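Local coordinates for lantibiotic dehydratase (Microbispora corallina, PDB 5EHK), which probably dehydrates serine and threonine residues of the NAI-107 precursor peptide, using glutamyl-tRNA to glutamylate them before elimination, at residues A[152-157]-A[381-386]. Sequence-based numbering, arbitrary orientation.
Sequences GRFDTS and VVRTEI
Helix 380-395 packs against strand 147-155 through Phe154 and Arg383, in the N-terminal family region of the dehydratase. The Phe154 ring lies against the helix and takes Arg383 CB over its centre. This is a CH-pi contact, and Arg383 CB is 3.5 Å from the centroid of the Phe154 ring. Arg383 CG lies over the same face, 3.8 Å from Phe154 CD2. CG of Arg383 is anti to the backbone N (chi1 -176°), and a bend at chi3 carries the guanidinium past the CD2 corner of the ring towards Phe154 CB. There Arg383 NH1 comes within 3.4 Å of Phe154 CB. The guanidinium covers Phe154 CD2 with one face, its plane tilted 31° from the ring.

The strand and helix segments run nearly at right angles, at 103°, with axes 8.7 Å apart. The helix follows directly on strand 366-379, which pairs in parallel with strand 147-155. It lies across strand 147-155 with the Phe154 ring between them, and Phe154 supplies most of the contact from the strand side. Two apolar side chains border its ring near the plane. Val382 CG1 is 4.3 Å from Phe154 CE1, and Ile386 CD1 is 4.5 Å from Phe154 CZ. Phe12, on neighbouring strand 6-17, meets Phe154 edge-to-face. Salt bridges from Arg383 to Asp10 and Glu380 hold the guanidinium and probably offset its charge beside the aromatic ring.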
loop_
_atom_site.group_PDB
_atom_site.type_symbol
_atom_site.label_atom_id
_atom_site.label_comp_id
_atom_site.label_asym_id
_atom_site.label_seq_id
_atom_site.Cartn_x
_atom_site.Cartn_y
_atom_site.Cartn_z
ATOM N N GLY A 152 -32.378 19.236 29.151
ATOM C CA GLY A 152 -31.463 20.211 29.713
ATOM C C GLY A 152 -31.487 21.437 28.831
ATOM O O GLY A 152 -31.898 21.364 27.688
ATOM N N ARG A 153 -31.031 22.569 29.339
ATOM C CA ARG A 153 -31.136 23.797 28.572
ATOM C C ARG A 153 -30.037 24.761 28.935
ATOM O O ARG A 153 -29.554 24.777 30.061
ATOM C CB ARG A 153 -32.491 24.434 28.866
ATOM C CG ARG A 153 -32.759 25.755 28.181
ATOM C CD ARG A 153 -34.124 26.236 28.580
ATOM N NE ARG A 153 -35.093 25.243 28.133
ATOM C CZ ARG A 153 -35.654 25.231 26.929
ATOM N NH1 ARG A 153 -35.362 26.179 26.042
ATOM N NH2 ARG A 153 -36.519 24.272 26.622
ATOM N N PHE A 154 -29.646 25.576 27.971
ATOM C CA PHE A 154 -28.777 26.688 28.268
ATOM C C PHE A 154 -29.649 27.853 28.700
ATOM O O PHE A 154 -30.738 28.082 28.159
ATOM C CB PHE A 154 -27.930 27.064 27.067
ATOM C CG PHE A 154 -26.852 26.069 26.760
ATOM C CD1 PHE A 154 -25.796 25.879 27.642
ATOM C CD2 PHE A 154 -26.878 25.338 25.570
ATOM C CE1 PHE A 154 -24.798 24.967 27.354
ATOM C CE2 PHE A 154 -25.875 24.426 25.275
ATOM C CZ PHE A 154 -24.833 24.242 26.165
ATOM N N ASP A 155 -29.157 28.580 29.689
ATOM C CA ASP A 155 -29.941 29.571 30.389
ATOM C C ASP A 155 -29.000 30.678 30.824
ATOM O O ASP A 155 -27.851 30.749 30.358
ATOM C CB ASP A 155 -30.574 28.907 31.611
ATOM C CG ASP A 155 -31.809 29.624 32.091
ATOM O OD1 ASP A 155 -32.347 30.426 31.303
ATOM O OD2 ASP A 155 -32.254 29.356 33.234
ATOM N N THR A 156 -29.469 31.540 31.723
ATOM C CA THR A 156 -28.591 32.545 32.304
ATOM C C THR A 156 -28.265 32.134 33.732
ATOM O O THR A 156 -27.365 32.685 34.360
ATOM C CB THR A 156 -29.212 33.963 32.226
ATOM O OG1 THR A 156 -30.566 33.916 32.691
ATOM C CG2 THR A 156 -29.217 34.462 30.776
ATOM N N SER A 157 -28.935 31.088 34.198
ATOM C CA SER A 157 -28.760 30.625 35.570
ATOM C C SER A 157 -28.561 29.113 35.677
ATOM O O SER A 157 -29.419 28.333 35.250
ATOM C CB SER A 157 -29.960 31.059 36.416
ATOM O OG SER A 157 -31.172 30.538 35.888
ATOM N N VAL A 381 -22.078 30.850 29.576
ATOM C CA VAL A 381 -20.620 30.870 29.486
ATOM C C VAL A 381 -20.127 29.489 29.058
ATOM O O VAL A 381 -19.140 29.370 28.339
ATOM C CB VAL A 381 -19.939 31.335 30.820
ATOM C CG1 VAL A 381 -20.203 30.340 31.956
ATOM C CG2 VAL A 381 -18.442 31.584 30.631
ATOM N N VAL A 382 -20.851 28.453 29.473
ATOM C CA VAL A 382 -20.511 27.087 29.109
ATOM C C VAL A 382 -20.814 26.813 27.636
ATOM O O VAL A 382 -19.964 26.285 26.921
ATOM C CB VAL A 382 -21.231 26.072 29.995
ATOM C CG1 VAL A 382 -21.081 24.660 29.413
ATOM C CG2 VAL A 382 -20.678 26.148 31.409
ATOM N N ARG A 383 -22.009 27.184 27.184
ATOM C CA ARG A 383 -22.357 27.083 25.767
ATOM C C ARG A 383 -21.282 27.702 24.866
ATOM O O ARG A 383 -20.985 27.192 23.795
ATOM C CB ARG A 383 -23.688 27.774 25.499
ATOM C CG ARG A 383 -24.191 27.646 24.066
ATOM C CD ARG A 383 -25.072 28.827 23.710
ATOM N NE ARG A 383 -26.256 28.449 22.947
ATOM C CZ ARG A 383 -27.509 28.658 23.342
ATOM N NH1 ARG A 383 -27.766 29.238 24.509
ATOM N NH2 ARG A 383 -28.515 28.286 22.565
ATOM N N THR A 384 -20.673 28.787 25.314
ATOM C CA THR A 384 -19.618 29.431 24.545
ATOM C C THR A 384 -18.302 28.652 24.576
ATOM O O THR A 384 -17.529 28.691 23.615
ATOM C CB THR A 384 -19.446 30.896 24.993
ATOM O OG1 THR A 384 -20.561 31.632 24.486
ATOM C CG2 THR A 384 -18.145 31.523 24.450
ATOM N N GLU A 385 -18.045 27.960 25.685
ATOM C CA GLU A 385 -16.825 27.164 25.812
ATOM C C GLU A 385 -16.907 26.046 24.787
ATOM O O GLU A 385 -16.037 25.907 23.928
ATOM C CB GLU A 385 -16.672 26.600 27.232
ATOM C CG GLU A 385 -15.313 25.941 27.548
ATOM C CD GLU A 385 -14.080 26.846 27.334
ATOM O OE1 GLU A 385 -13.984 27.936 27.944
ATOM O OE2 GLU A 385 -13.177 26.444 26.566
ATOM N N ILE A 386 -17.999 25.300 24.852
ATOM C CA ILE A 386 -18.229 24.210 23.946
ATOM C C ILE A 386 -18.196 24.658 22.496
ATOM O O ILE A 386 -17.579 24.006 21.671
ATOM C CB ILE A 386 -19.554 23.538 24.262
ATOM C CG1 ILE A 386 -19.511 23.008 25.700
ATOM C CG2 ILE A 386 -19.856 22.429 23.249
ATOM C CD1 ILE A 386 -20.778 22.380 26.137
#